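Local coordinates for protein peptidoglycan hydrolase FlgJ (Sphingomonas sp. A1, PDB 2ZYC) that probably acts as a flagellum-specific muramidase, this C-terminal glycoside hydrolase family 73 domain cleaving peptidoglycan so that the rod can be built across the periplasm, at residues T35-S40 against N147-R152; Q3-A8 against Q30-T35. The protein carries 2 engineered substitutions. All coordinates share one frame; numbering follows the deposited sequence. Where two conformers were deposited one is given.

Interaction 1 (T35-S40 against N147-R152); sequences TGWGKS and NALRQR. With PO4 (phosphate ion), chain B.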
loop_
_atom_site.group_PDB
_atom_site.type_symbol
_atom_site.label_atom_id
_atom_site.label_comp_id
_atom_site.label_asym_id
_atom_site.label_seq_id
_atom_site.Cartn_x
_atom_site.Cartn_y
_atom_site.Cartn_z
ATOM N N THR A 35 7.265 -0.142 2.012
ATOM C CA THR A 35 8.325 -0.994 1.480
ATOM C C THR A 35 9.547 -0.219 0.998
ATOM O O THR A 35 10.377 -0.779 0.289
ATOM C CB THR A 35 7.820 -1.855 0.296
ATOM O OG1 THR A 35 7.396 -0.997 -0.768
ATOM C CG2 THR A 35 6.686 -2.774 0.717
ATOM N N GLY A 36 9.650 1.054 1.376
ATOM C CA GLY A 36 10.744 1.914 0.914
ATOM C C GLY A 36 10.797 1.929 -0.598
ATOM O O GLY A 36 11.828 1.600 -1.200
ATOM N N TRP A 37 9.665 2.271 -1.214
ATOM C CA TRP A 37 9.539 2.289 -2.675
ATOM C C TRP A 37 9.990 0.964 -3.296
ATOM O O TRP A 37 10.717 0.947 -4.292
ATOM C CB TRP A 37 10.312 3.479 -3.274
ATOM C CG TRP A 37 9.878 4.812 -2.758
ATOM C CD1 TRP A 37 10.311 5.428 -1.619
ATOM C CD2 TRP A 37 8.932 5.702 -3.360
ATOM N NE1 TRP A 37 9.683 6.638 -1.462
ATOM C CE2 TRP A 37 8.839 6.839 -2.522
ATOM C CE3 TRP A 37 8.146 5.649 -4.525
ATOM C CZ2 TRP A 37 7.988 7.915 -2.804
ATOM C CZ3 TRP A 37 7.305 6.726 -4.810
ATOM C CH2 TRP A 37 7.234 7.844 -3.951
ATOM N N GLY A 38 9.575 -0.144 -2.682
ATOM C CA GLY A 38 9.904 -1.483 -3.157
ATOM C C GLY A 38 11.179 -2.109 -2.599
ATOM O O GLY A 38 11.367 -3.316 -2.714
ATOM N N LYS A 39 12.036 -1.301 -1.978
ATOM C CA LYS A 39 13.362 -1.761 -1.526
ATOM C C LYS A 39 13.361 -2.775 -0.369
ATOM O O LYS A 39 14.296 -3.579 -0.255
ATOM C CB LYS A 39 14.256 -0.567 -1.158
ATOM C CG LYS A 39 14.749 0.261 -2.346
ATOM C CD LYS A 39 15.639 1.427 -1.896
ATOM C CE LYS A 39 14.823 2.685 -1.530
ATOM N NZ LYS A 39 14.402 3.483 -2.733
ATOM N N SER A 40 12.336 -2.735 0.485
ATOM C CA SER A 40 12.325 -3.552 1.712
ATOM C C SER A 40 11.080 -4.436 1.890
ATOM O O SER A 40 10.577 -4.624 3.009
ATOM C CB SER A 40 12.552 -2.682 2.955
ATOM O OG SER A 40 11.393 -1.942 3.285
ATOM N N ASN A 147 6.833 15.947 -3.449
ATOM C CA ASN A 147 7.357 16.153 -4.797
ATOM C C ASN A 147 7.936 14.874 -5.391
ATOM O O ASN A 147 7.893 14.676 -6.602
ATOM C CB ASN A 147 8.427 17.253 -4.799
ATOM C CG ASN A 147 7.866 18.627 -4.460
ATOM O OD1 ASN A 147 6.822 19.037 -4.971
ATOM N ND2 ASN A 147 8.570 19.349 -3.599
ATOM N N ALA A 148 8.492 14.018 -4.529
ATOM C CA ALA A 148 9.090 12.754 -4.971
ATOM C C ALA A 148 8.054 11.906 -5.700
ATOM O O ALA A 148 8.286 11.477 -6.831
ATOM C CB ALA A 148 9.672 11.981 -3.798
ATOM N N LEU A 149 6.911 11.680 -5.049
ATOM C CA LEU A 149 5.811 10.949 -5.676
ATOM C C LEU A 149 5.260 11.681 -6.899
ATOM O O LEU A 149 5.062 11.065 -7.947
ATOM C CB LEU A 149 4.678 10.672 -4.676
ATOM C CG LEU A 149 3.504 9.848 -5.224
ATOM C CD1 LEU A 149 3.950 8.473 -5.717
ATOM C CD2 LEU A 149 2.386 9.716 -4.194
ATOM N N ARG A 150 5.012 12.985 -6.772
ATOM C CA ARG A 150 4.485 13.763 -7.899
ATOM C C ARG A 150 5.317 13.590 -9.182
ATOM O O ARG A 150 4.767 13.312 -10.248
ATOM C CB ARG A 150 4.372 15.240 -7.524
ATOM C CG ARG A 150 3.703 16.108 -8.581
ATOM C CD ARG A 150 3.135 17.403 -7.975
ATOM N NE ARG A 150 3.891 17.882 -6.812
ATOM C CZ ARG A 150 3.483 17.779 -5.543
ATOM N NH1 ARG A 150 2.313 17.215 -5.249
ATOM N NH2 ARG A 150 4.251 18.236 -4.560
ATOM N N GLN A 151 6.637 13.731 -9.066
ATOM C CA GLN A 151 7.553 13.611 -10.207
ATOM C C GLN A 151 7.498 12.217 -10.834
ATOM O O GLN A 151 7.508 12.062 -12.059
ATOM C CB GLN A 151 8.983 13.937 -9.771
ATOM C CG GLN A 151 9.201 15.405 -9.393
ATOM C CD GLN A 151 10.526 15.655 -8.686
ATOM O OE1 GLN A 151 11.338 14.745 -8.501
ATOM N NE2 GLN A 151 10.747 16.901 -8.280
ATOM N N ARG A 152 7.449 11.199 -9.979
ATOM C CA ARG A 152 7.392 9.818 -10.454
ATOM C C ARG A 152 6.059 9.487 -11.132
ATOM O O ARG A 152 6.028 8.750 -12.113
ATOM C CB ARG A 152 7.699 8.838 -9.320
ATOM C CG ARG A 152 9.167 8.888 -8.918
ATOM C CD ARG A 152 9.449 8.090 -7.667
ATOM N NE ARG A 152 10.859 8.225 -7.304
ATOM C CZ ARG A 152 11.315 8.305 -6.058
ATOM N NH1 ARG A 152 10.480 8.269 -5.027
ATOM N NH2 ARG A 152 12.617 8.431 -5.849
HETATM P P PO4 B . 14.004 6.906 -9.273
HETATM O O1 PO4 B . 12.829 7.837 -9.477
HETATM O O2 PO4 B . 15.258 7.609 -9.744
HETATM O O3 PO4 B . 14.144 6.607 -7.799
HETATM O O4 PO4 B . 13.818 5.613 -10.034
HETATM O O HOH W 1 13.694 6.714 -3.158
#
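Trp37 and Leu149 mark the nearest approach of the two backbones, yet their CA atoms stay 9.9 Å apart, so the segment 35-40 and the start of helix 147-156 meet through side chains. The indole gives the larger buried area. Over one face of its six-membered ring stands Arg152 in a cation-pi contact: CZ lies 4.3 Å from the ring centroid and only 6° off the normal. The guanidinium is tipped, its plane 67° from that of the indole, so that NH1 alone points down onto the ring, 3.3 Å from Trp37 CE2. This posture leaves the NE and NH2 edge to a phosphate ion, with NE 3.0 Å from O1 of the phosphate and a weak bond from NH2 to O3. Leu149 meets the ring at its edge instead: with CG anti to the backbone N (chi1 -177°), CD1 comes 3.8 Å from Trp37 CH2.

Trp37 is presented by a type I' turn from Gly36 to Lys39, closed by Lys39 N on Gly36 O at 3.0 Å. Gly36 ends the helix in a Schellman motif, and a side chain at Gly38 would jam against the preceding carbonyl O. Thr35 OG1 steadies the bend by accepting from Gly38 N. Ala32 of helix 24-35 lies against the face opposite Arg152, and Val6 of helix 3-20 at the ring edge, while Leu149 packs on Val28 and Ala29.

Interaction 2 (Q3-A8 against Q30-T35); sequences QAFVDA and QAALET. With PO4 (phosphate ion), chain B.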
loop_
_atom_site.group_PDB
_atom_site.type_symbol
_atom_site.label_atom_id
_atom_site.label_comp_id
_atom_site.label_asym_id
_atom_site.label_seq_id
_atom_site.Cartn_x
_atom_site.Cartn_y
_atom_site.Cartn_z
ATOM N N GLN A 3 11.260 4.385 -9.730
ATOM C CA GLN A 3 10.344 4.592 -10.863
ATOM C C GLN A 3 9.610 3.329 -11.300
ATOM O O GLN A 3 8.399 3.364 -11.570
ATOM C CB GLN A 3 11.039 5.263 -12.064
ATOM C CG GLN A 3 10.059 5.667 -13.192
ATOM C CD GLN A 3 9.088 6.753 -12.762
ATOM O OE1 GLN A 3 9.493 7.754 -12.171
ATOM N NE2 GLN A 3 7.800 6.561 -13.058
ATOM N N ALA A 4 10.334 2.210 -11.359
ATOM C CA ALA A 4 9.734 0.944 -11.771
ATOM C C ALA A 4 8.693 0.480 -10.767
ATOM O O ALA A 4 7.695 -0.132 -11.153
ATOM C CB ALA A 4 10.796 -0.126 -11.964
ATOM N N PHE A 5 8.928 0.778 -9.491
ATOM C CA PHE A 5 7.946 0.475 -8.436
ATOM C C PHE A 5 6.621 1.182 -8.706
ATOM O O PHE A 5 5.559 0.547 -8.708
ATOM C CB PHE A 5 8.471 0.865 -7.056
ATOM C CG PHE A 5 7.499 0.576 -5.946
ATOM C CD1 PHE A 5 7.332 -0.723 -5.475
ATOM C CD2 PHE A 5 6.740 1.596 -5.394
ATOM C CE1 PHE A 5 6.421 -0.999 -4.441
ATOM C CE2 PHE A 5 5.833 1.333 -4.366
ATOM C CZ PHE A 5 5.680 0.028 -3.890
ATOM N N VAL A 6 6.701 2.492 -8.937
ATOM C CA VAL A 6 5.546 3.323 -9.303
ATOM C C VAL A 6 4.871 2.817 -10.587
ATOM O O VAL A 6 3.654 2.626 -10.612
ATOM C CB VAL A 6 5.957 4.810 -9.440
ATOM C CG1 VAL A 6 4.816 5.644 -10.015
ATOM C CG2 VAL A 6 6.396 5.364 -8.086
ATOM N N ASP A 7 5.662 2.589 -11.639
ATOM C CA ASP A 7 5.135 2.098 -12.917
ATOM C C ASP A 7 4.375 0.779 -12.748
ATOM O O ASP A 7 3.306 0.590 -13.337
ATOM C CB ASP A 7 6.260 1.905 -13.948
ATOM C CG ASP A 7 6.949 3.212 -14.345
ATOM O OD1 ASP A 7 6.405 4.310 -14.087
ATOM O OD2 ASP A 7 8.074 3.139 -14.893
ATOM N N ALA A 8 4.931 -0.114 -11.932
ATOM C CA ALA A 8 4.372 -1.444 -11.680
ATOM C C ALA A 8 3.092 -1.398 -10.847
ATOM O O ALA A 8 2.123 -2.099 -11.132
ATOM C CB ALA A 8 5.412 -2.313 -10.983
ATOM N N GLN A 30 1.084 4.732 -0.152
ATOM C CA GLN A 30 1.057 3.848 1.006
ATOM C C GLN A 30 1.998 2.653 0.834
ATOM O O GLN A 30 2.758 2.310 1.758
ATOM C CB GLN A 30 -0.358 3.383 1.314
ATOM C CG GLN A 30 -0.447 2.712 2.690
ATOM C CD GLN A 30 -1.800 2.117 2.973
ATOM O OE1 GLN A 30 -2.695 2.147 2.127
ATOM N NE2 GLN A 30 -1.964 1.567 4.177
ATOM N N ALA A 31 1.951 2.043 -0.346
ATOM C CA ALA A 31 2.824 0.912 -0.677
ATOM C C ALA A 31 4.301 1.331 -0.645
ATOM O O ALA A 31 5.150 0.586 -0.152
ATOM C CB ALA A 31 2.452 0.344 -2.024
ATOM N N ALA A 32 4.586 2.520 -1.171
ATOM C CA ALA A 32 5.931 3.104 -1.145
ATOM C C ALA A 32 6.448 3.301 0.284
ATOM O O ALA A 32 7.596 2.974 0.587
ATOM C CB ALA A 32 5.949 4.430 -1.888
ATOM N N LEU A 33 5.604 3.852 1.152
ATOM C CA LEU A 33 5.991 4.074 2.541
ATOM C C LEU A 33 6.291 2.735 3.223
ATOM O O LEU A 33 7.293 2.597 3.943
ATOM C CB LEU A 33 4.884 4.823 3.290
ATOM C CG LEU A 33 5.155 5.123 4.774
ATOM C CD1 LEU A 33 6.415 5.975 4.928
ATOM C CD2 LEU A 33 3.957 5.823 5.391
ATOM N N GLU A 34 5.428 1.751 2.973
ATOM C CA GLU A 34 5.540 0.443 3.622
ATOM C C GLU A 34 6.784 -0.347 3.230
ATOM O O GLU A 34 7.309 -1.120 4.029
ATOM C CB GLU A 34 4.285 -0.403 3.372
ATOM C CG GLU A 34 3.061 0.072 4.147
ATOM C CD GLU A 34 3.336 0.241 5.641
ATOM O OE1 GLU A 34 3.937 -0.673 6.246
ATOM O OE2 GLU A 34 2.941 1.283 6.209
ATOM N N THR A 35 7.265 -0.142 2.012
ATOM C CA THR A 35 8.325 -0.994 1.480
ATOM C C THR A 35 9.547 -0.219 0.998
ATOM O O THR A 35 10.377 -0.779 0.289
ATOM C CB THR A 35 7.820 -1.855 0.296
ATOM O OG1 THR A 35 7.396 -0.997 -0.768
ATOM C CG2 THR A 35 6.686 -2.774 0.717
HETATM P P PO4 B . 14.004 6.906 -9.273
HETATM O O1 PO4 B . 12.829 7.837 -9.477
HETATM O O2 PO4 B . 15.258 7.609 -9.744
HETATM O O3 PO4 B . 14.144 6.607 -7.799
HETATM O O4 PO4 B . 13.818 5.613 -10.034
#
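Phe5 bridges two helices of the lysozyme-like fold, 3-20 and 24-35, which follow each other in the chain and pack as an inclined, roughly antiparallel pair. The segments touch where the first helix begins and the second runs out; their axes make an angle of 138° and come no closer than 11.1 Å. One aromatic ring spans that separation. Its CG is anti to the backbone N (chi1 180°), which carries the ring outward from helix 3-20 and drives its far end into helix 24-35. CZ leads: Ala31 CB lies near the ring plane at its edge, 3.7 Å from Phe5 CZ. Beside it, Phe5 CE2 settles against the backbone of the second helix, 3.6 Å from Ala32 N, and also meets the methyl of Ala32. Small residues suit these positions, because a larger side chain would compete with the phenyl for the same ground. Shortening Phe5 to an alanine would probably open a gap between the helices and take from Ala31, Ala32 and Thr35 the ring that packs on them from helix 3-20.

The third contact is mixed in character, Thr35 OG1 approaching Phe5 CZ obliquely at 3.7 Å. That hydroxyl is not wasted on the hydrocarbon, since it donates to Ala31 O one turn back. Away from the phenyl, Glu34 bonds to Asn55 and Tyr136, which tie the second helix to its surroundings. At the start of helix 3-20 the amide of Gln3 reaches Asp7 one turn on, with NE2 2.8 Å from OD1. The backbone there still has N-H groups to offer, as expected in a first helical turn, and Gln3 N donates to O4 of the phosphate ion at 2.9 Å.

How the interactions relate
Interactions 1 and 2 have centres about 5 Å apart and share Thr35, where helix 24-35 gives way to the turn. Two probable hydrogen bonds join them: Trp37 N to Ala32 O at 2.8 Å, and Gln3 NE2 to Arg152 O at 3.0 Å. Packing continues between them, for Gly38 CA sits 3.5 Å from Phe5 CD1 and Trp37 O 3.6 Å from Phe5 CB, so Phe5 is roofed by the turn that carries the indole. The phosphate, probably from the crystallisation liquor, is held jointly by Arg152, by Gln3 N and by Ala2 N. Together the contacts bind the N-terminal helix, the end of the second helix and helix 147-156 into one cluster.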